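Cobalamin biosynthesis protein (Agrobacterium tumefaciens, PDB 3BY5) probably takes part in cobalamin (vitamin B12) biosynthesis as a protein of the CbiG C-terminal family, though its exact activity is not established. Local coordinates at residues D24-A29 / A57-G62; A80-F85 / G94-S99; A101-A106 / A126-S131. One frame throughout, in Å; residues are numbered along the deposited sequence.

Contact 1. Residues D24-A29 / A57-G62; sequences DAIIAA and AEAAKG
Ile-27 and Ala-59 bring two helices together, their CA atoms 5.7 Å apart, the nearest pair across 24-29 and 57-62. The axes approach to 8.5 Å and cross at -53°. Both helices belong to successive beta-alpha-beta crossovers of an alpha/beta/alpha sandwich: helix 23-37 links strands 11-17 and 43-46, helix 54-62 links 43-46 and 67-69, and the two lie side by side on one face of the sheet. Small residues on the second helix allow the close approach, and no hydrogen bond crosses the gap. The methyl of Ala-59 carries the contact, set against two consecutive isoleucines. From Ile-26 it meets the branch point, CB to CB 3.6 Å, with both arms of the isoleucine close by: CG2 lies 3.8 Å from Ala-59 CB and CG1 slightly farther, and beyond CG1 the CD1 end leads away. Ile-26 also packs on Ile-15, Cys-17 and Val-123 of the sheet. Ile-27 works differently. Its CG1, lying anti to the carbonyl carbon (chi1 -70°), comes within 3.8 Å of Ala-59 CB and runs alongside the second helix; Leu-63, just past the end of that helix, is a further neighbour. Ala-57, which does not touch 24-29, packs on Leu-49 of the second subunit. With its chain extended (chi2 167°), Ile-27 carries CD1 over the Ala-59 backbone until it stands 4.3 Å from CA of Gly-62.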
# COMPACT_ATOMS: atom_id res chain seq x y z
N ASP A 24 17.19 0.17 -8.91
CA ASP A 24 17.72 1.41 -9.47
C ASP A 24 17.10 1.80 -10.82
O ASP A 24 17.10 2.98 -11.18
CB ASP A 24 19.26 1.33 -9.56
CG ASP A 24 19.75 -0.05 -9.98
OD1 ASP A 24 19.69 -0.37 -11.19
OD2 ASP A 24 20.19 -0.81 -9.09
N ALA A 25 16.58 0.82 -11.55
CA ALA A 25 15.85 1.08 -12.79
C ALA A 25 14.50 1.71 -12.50
O ALA A 25 14.09 2.65 -13.18
CB ALA A 25 15.67 -0.20 -13.58
N ILE A 26 13.83 1.19 -11.47
CA ILE A 26 12.56 1.74 -10.99
C ILE A 26 12.77 3.17 -10.48
O ILE A 26 11.98 4.06 -10.81
CB ILE A 26 11.96 0.89 -9.84
CG1 ILE A 26 12.15 -0.63 -10.05
CG2 ILE A 26 10.51 1.28 -9.57
CD1 ILE A 26 11.29 -1.28 -11.11
N ILE A 27 13.82 3.37 -9.68
CA ILE A 27 14.15 4.67 -9.09
C ILE A 27 14.40 5.72 -10.17
O ILE A 27 13.83 6.82 -10.12
CB ILE A 27 15.36 4.58 -8.12
CG1 ILE A 27 14.98 3.83 -6.85
CG2 ILE A 27 15.88 5.97 -7.74
CD1 ILE A 27 16.16 3.42 -5.99
N ALA A 28 15.22 5.36 -11.15
CA ALA A 28 15.50 6.20 -12.32
C ALA A 28 14.24 6.59 -13.06
O ALA A 28 14.07 7.75 -13.44
CB ALA A 28 16.45 5.48 -13.25
N ALA A 29 13.35 5.62 -13.25
CA ALA A 29 12.07 5.82 -13.94
C ALA A 29 11.12 6.78 -13.22
O ALA A 29 10.40 7.54 -13.87
CB ALA A 29 11.39 4.48 -14.15
N ALA A 57 9.87 -3.23 -4.33
CA ALA A 57 9.81 -2.98 -2.89
C ALA A 57 11.07 -2.28 -2.38
O ALA A 57 10.99 -1.44 -1.49
CB ALA A 57 9.56 -4.27 -2.15
N GLU A 58 12.21 -2.63 -2.96
CA GLU A 58 13.50 -2.01 -2.62
C GLU A 58 13.61 -0.57 -3.14
O GLU A 58 14.32 0.24 -2.55
CB GLU A 58 14.67 -2.85 -3.15
CG GLU A 58 14.96 -4.12 -2.36
CD GLU A 58 15.56 -3.84 -0.99
OE1 GLU A 58 16.75 -3.47 -0.91
OE2 GLU A 58 14.83 -4.01 0.02
N ALA A 59 12.92 -0.28 -4.24
CA ALA A 59 12.95 1.05 -4.86
C ALA A 59 12.12 2.05 -4.09
O ALA A 59 12.49 3.22 -3.98
CB ALA A 59 12.46 0.98 -6.27
N ALA A 60 10.99 1.58 -3.55
CA ALA A 60 10.17 2.36 -2.64
C ALA A 60 10.95 2.73 -1.38
O ALA A 60 10.76 3.82 -0.85
CB ALA A 60 8.91 1.59 -2.29
N LYS A 61 11.82 1.83 -0.93
CA LYS A 61 12.68 2.07 0.23
C LYS A 61 13.74 3.11 -0.12
O LYS A 61 14.03 3.99 0.69
CB LYS A 61 13.34 0.76 0.69
CG LYS A 61 14.11 0.85 2.00
CD LYS A 61 14.35 -0.53 2.62
CE LYS A 61 15.61 -1.22 2.08
NZ LYS A 61 16.88 -0.64 2.62
N GLY A 62 14.29 3.00 -1.33
CA GLY A 62 15.27 3.94 -1.84
C GLY A 62 14.70 5.32 -2.08
O GLY A 62 15.36 6.32 -1.81

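Contact 2. Residues A80-F85 / G94-S99; sequences AETMTF and GSPSVS. With SO4 (sulfate ion), chain B.
The CG and CD atoms of the Pro-96 ring meet Thr-82, whose OG1 sits 3.4 Å from Pro-96 CD and equally far from CG. The aromatic ring, Phe-85, plays no part in the crossing; on one of its faces is CB of Thr-84, 3.9 Å above the plane and shifted toward the rim. The contact is a helix-loop-helix connection on one face of the alpha/beta/alpha sandwich, joining the C-terminal part of helix 72-84 to the capping box that starts helix 98-107. Thr-82 OG1 spends its polarity on its own helix, bonding to the carbonyls of Ala-79 and Val-78, so what it offers Pro-96 is plain packing. Beside it the selenomethionine Met-83 lies over the loop: CG comes to 3.4 Å from Gly-94 O, and the chain runs on extended through chi2 (169°), putting SE 3.8 Å from Ser-95 CB. Ser-95 in turn has its OG bonded to Pro-96 O, tilted 27° from the carbonyl plane. Ser-97 is the N-cap; its side chain caps a backbone N in the first turn, and Glu-100 returns the bond to Ser-97 N. A sulfate, probably from the crystallisation liquor, has settled at this helix start, where the N-terminal end would probably favour an anion. Thr-124 also holds it, Ser-97 OG reaches O2 at 2.8 Å, and Ser-99 OG reaches O1 at 2.6 Å.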
# COMPACT_ATOMS: atom_id res chain seq x y z
N ALA A 80 -13.45 -0.49 -14.30
CA ALA A 80 -14.88 -0.45 -14.61
C ALA A 80 -15.46 0.95 -14.43
O ALA A 80 -16.16 1.43 -15.30
CB ALA A 80 -15.64 -1.45 -13.75
N GLU A 81 -15.15 1.60 -13.30
CA GLU A 81 -15.58 2.98 -13.02
C GLU A 81 -15.14 4.00 -14.07
O GLU A 81 -15.91 4.88 -14.45
CB GLU A 81 -15.07 3.42 -11.64
CG GLU A 81 -15.82 2.83 -10.45
CD GLU A 81 -14.98 2.75 -9.18
OE1 GLU A 81 -15.20 1.81 -8.38
OE2 GLU A 81 -14.11 3.62 -8.97
N THR A 82 -13.91 3.86 -14.56
CA THR A 82 -13.33 4.80 -15.52
C THR A 82 -13.89 4.62 -16.93
O THR A 82 -13.66 5.45 -17.80
CB THR A 82 -11.79 4.71 -15.56
OG1 THR A 82 -11.39 3.35 -15.75
CG2 THR A 82 -11.18 5.23 -14.27
N MSE A 83 -14.63 3.54 -17.13
CA MSE A 83 -15.26 3.26 -18.42
C MSE A 83 -16.76 3.53 -18.41
O MSE A 83 -17.42 3.46 -19.45
CB MSE A 83 -15.00 1.82 -18.84
CG MSE A 83 -13.56 1.57 -19.23
SE MSE A 83 -13.19 -0.32 -19.43
CE MSE A 83 -14.25 -0.68 -21.04
N THR A 84 -17.30 3.83 -17.23
CA THR A 84 -18.72 4.11 -17.08
C THR A 84 -18.99 5.60 -16.90
O THR A 84 -19.38 6.27 -17.85
CB THR A 84 -19.38 3.29 -15.92
OG1 THR A 84 -18.72 3.59 -14.69
CG2 THR A 84 -19.31 1.80 -16.19
N PHE A 85 -18.77 6.12 -15.69
CA PHE A 85 -19.13 7.50 -15.37
C PHE A 85 -17.94 8.36 -14.99
O PHE A 85 -18.03 9.59 -15.03
CB PHE A 85 -20.16 7.55 -14.23
CG PHE A 85 -21.27 6.55 -14.35
CD1 PHE A 85 -21.39 5.52 -13.42
CD2 PHE A 85 -22.20 6.63 -15.38
CE1 PHE A 85 -22.42 4.59 -13.52
CE2 PHE A 85 -23.22 5.69 -15.49
CZ PHE A 85 -23.33 4.68 -14.56
N GLY A 94 -11.20 4.64 -23.54
CA GLY A 94 -11.58 3.30 -23.10
C GLY A 94 -11.02 2.85 -21.77
O GLY A 94 -11.20 3.52 -20.74
N SER A 95 -10.33 1.71 -21.80
CA SER A 95 -9.83 1.03 -20.60
C SER A 95 -8.48 1.56 -20.15
O SER A 95 -7.60 1.79 -20.97
CB SER A 95 -9.69 -0.47 -20.88
OG SER A 95 -9.17 -1.16 -19.75
N PRO A 96 -8.31 1.74 -18.82
CA PRO A 96 -6.99 2.13 -18.33
C PRO A 96 -6.02 0.95 -18.35
O PRO A 96 -6.45 -0.21 -18.34
CB PRO A 96 -7.27 2.55 -16.88
CG PRO A 96 -8.45 1.78 -16.49
CD PRO A 96 -9.29 1.61 -17.73
N SER A 97 -4.73 1.24 -18.40
CA SER A 97 -3.73 0.21 -18.28
C SER A 97 -3.61 -0.22 -16.82
O SER A 97 -4.13 0.44 -15.92
CB SER A 97 -2.38 0.69 -18.83
OG SER A 97 -1.73 1.58 -17.95
N VAL A 98 -2.92 -1.33 -16.61
CA VAL A 98 -2.76 -1.92 -15.28
C VAL A 98 -2.11 -0.94 -14.29
O VAL A 98 -2.59 -0.79 -13.16
CB VAL A 98 -1.96 -3.24 -15.37
CG1 VAL A 98 -2.06 -4.01 -14.09
CG2 VAL A 98 -2.49 -4.11 -16.50
N SER A 99 -1.06 -0.25 -14.74
CA SER A 99 -0.38 0.78 -13.93
C SER A 99 -1.25 2.00 -13.68
O SER A 99 -1.17 2.61 -12.62
CB SER A 99 0.91 1.24 -14.61
OG SER A 99 1.62 0.14 -15.13
S SO4 B . 1.16 -1.03 -18.08
O1 SO4 B . 1.25 -1.77 -16.82
O2 SO4 B . 0.82 0.36 -17.82
O3 SO4 B . 2.43 -1.09 -18.78
O4 SO4 B . 0.12 -1.63 -18.92

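Contact 3. Residues A101-A106 / A126-S131; sequences AAALAA and AIAMTS
Ala-103 and Ala-128 face each other methyl to methyl, CB to CB 4.0 Å, one from helix 98-107 and one from strand 123-129. Each CB points at the opposing segment, so helix and strand meet here alanine to alanine, and the axes of 101-106 and 126-129 come as close as 7.6 Å, nearer than the roughly 10 Å usual for a helix on a sheet. The Ala-103 methyl also lies 3.7 Å from Ala-126 O, resting partly on strand backbone. Ala-126 turns its own methyl to the same face, while Ile-127, between the two alanines, points to the other side of the sheet. Leu-104 comes in from the flank. With CG anti to the carbonyl carbon (chi1 -75°), its branch swings back to the strand, and CD2 touches the Ala-128 methyl at 3.8 Å. That methyl is met from two directions, by Ala-103 and by the leucine branch, and all four touching residues are buried. At 24° helix and strand run nearly the same way, since 123-129 is antiparallel to 11-17, and near-parallel axes are what stacking helices on a sheet gives. Within the sheet the strand lies between 11-17 and 112-120, with Ala-128 bonded through its backbone to Val-12 and Ile-127 to Val-114. Leu-104 also leans on Val-78 and Thr-82 of helix 72-84, and Ala-106 sits over Tyr-43 and Ala-45 of strand 43-46.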
# COMPACT_ATOMS: atom_id res chain seq x y z
N ALA A 101 -4.62 2.02 -13.62
CA ALA A 101 -5.64 1.57 -12.68
C ALA A 101 -5.12 1.38 -11.25
O ALA A 101 -5.88 1.53 -10.30
CB ALA A 101 -6.29 0.29 -13.18
N ALA A 102 -3.83 1.06 -11.11
CA ALA A 102 -3.17 0.94 -9.80
C ALA A 102 -2.95 2.29 -9.14
O ALA A 102 -3.21 2.44 -7.95
CB ALA A 102 -1.86 0.19 -9.93
N ALA A 103 -2.48 3.26 -9.92
CA ALA A 103 -2.27 4.64 -9.46
C ALA A 103 -3.58 5.30 -9.08
O ALA A 103 -3.63 6.03 -8.09
CB ALA A 103 -1.57 5.46 -10.52
N LEU A 104 -4.63 5.05 -9.85
CA LEU A 104 -5.95 5.63 -9.60
C LEU A 104 -6.62 5.00 -8.39
O LEU A 104 -7.33 5.69 -7.66
CB LEU A 104 -6.86 5.49 -10.82
CG LEU A 104 -6.61 6.42 -12.01
CD1 LEU A 104 -7.58 6.10 -13.14
CD2 LEU A 104 -6.71 7.89 -11.63
N ALA A 105 -6.38 3.71 -8.18
CA ALA A 105 -6.94 3.01 -7.03
C ALA A 105 -6.33 3.51 -5.72
O ALA A 105 -7.05 3.73 -4.75
CB ALA A 105 -6.72 1.52 -7.16
N ALA A 106 -5.02 3.68 -5.72
CA ALA A 106 -4.30 4.16 -4.55
C ALA A 106 -4.58 5.63 -4.27
O ALA A 106 -4.60 6.04 -3.12
CB ALA A 106 -2.82 3.93 -4.71
N ALA A 126 2.81 5.57 -14.37
CA ALA A 126 1.57 6.33 -14.54
C ALA A 126 1.39 7.29 -13.37
O ALA A 126 1.44 6.86 -12.23
CB ALA A 126 0.38 5.40 -14.63
N ILE A 127 1.17 8.57 -13.65
CA ILE A 127 0.99 9.54 -12.57
C ILE A 127 -0.48 9.97 -12.43
O ILE A 127 -1.09 10.41 -13.40
CB ILE A 127 1.94 10.77 -12.69
CG1 ILE A 127 3.40 10.34 -12.49
CG2 ILE A 127 1.63 11.84 -11.65
CD1 ILE A 127 4.17 10.17 -13.77
N ALA A 128 -1.01 9.80 -11.23
CA ALA A 128 -2.35 10.29 -10.90
C ALA A 128 -2.29 11.33 -9.78
O ALA A 128 -1.44 11.26 -8.91
CB ALA A 128 -3.25 9.14 -10.50
N MSE A 129 -3.21 12.29 -9.83
CA MSE A 129 -3.40 13.26 -8.74
C MSE A 129 -4.83 13.20 -8.24
O MSE A 129 -5.75 12.99 -9.03
CB MSE A 129 -3.08 14.67 -9.20
CG MSE A 129 -1.74 15.18 -8.74
SE MSE A 129 -0.90 16.33 -10.06
CE MSE A 129 0.68 16.90 -9.07
N THR A 130 -5.01 13.39 -6.94
CA THR A 130 -6.33 13.29 -6.33
C THR A 130 -6.96 14.66 -6.11
O THR A 130 -6.30 15.68 -6.31
CB THR A 130 -6.28 12.46 -5.02
OG1 THR A 130 -7.62 12.09 -4.64
CG2 THR A 130 -5.62 13.24 -3.90
N SER A 131 -8.23 14.66 -5.71
CA SER A 131 -9.03 15.88 -5.49
C SER A 131 -8.36 16.95 -4.61
O SER A 131 -8.41 18.13 -4.93
CB SER A 131 -10.40 15.51 -4.90
OG SER A 131 -11.09 14.60 -5.74

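How the contacts relate
Going from the N terminus, contact 1 closes first, over 27 residues that include strand 43-46, and joins two crossover helices on one face of the sheet. Contact 2 follows with a short loop of eight residues, bringing the end of helix 72-84 back to the approach to helix 98-107. Contact 3 spans 19 residues, including strand 112-120, and lays that same helix on strand 123-129. The three come in series, none nested or crossing. Contacts 2 and 3 share helix 98-107 and touch, Ser-99 O lying 3.8 Å from Ala-126 CB, whereas contacts 1 and 2 sit on opposite sides of the chain's centre, their own centres about 27 Å apart.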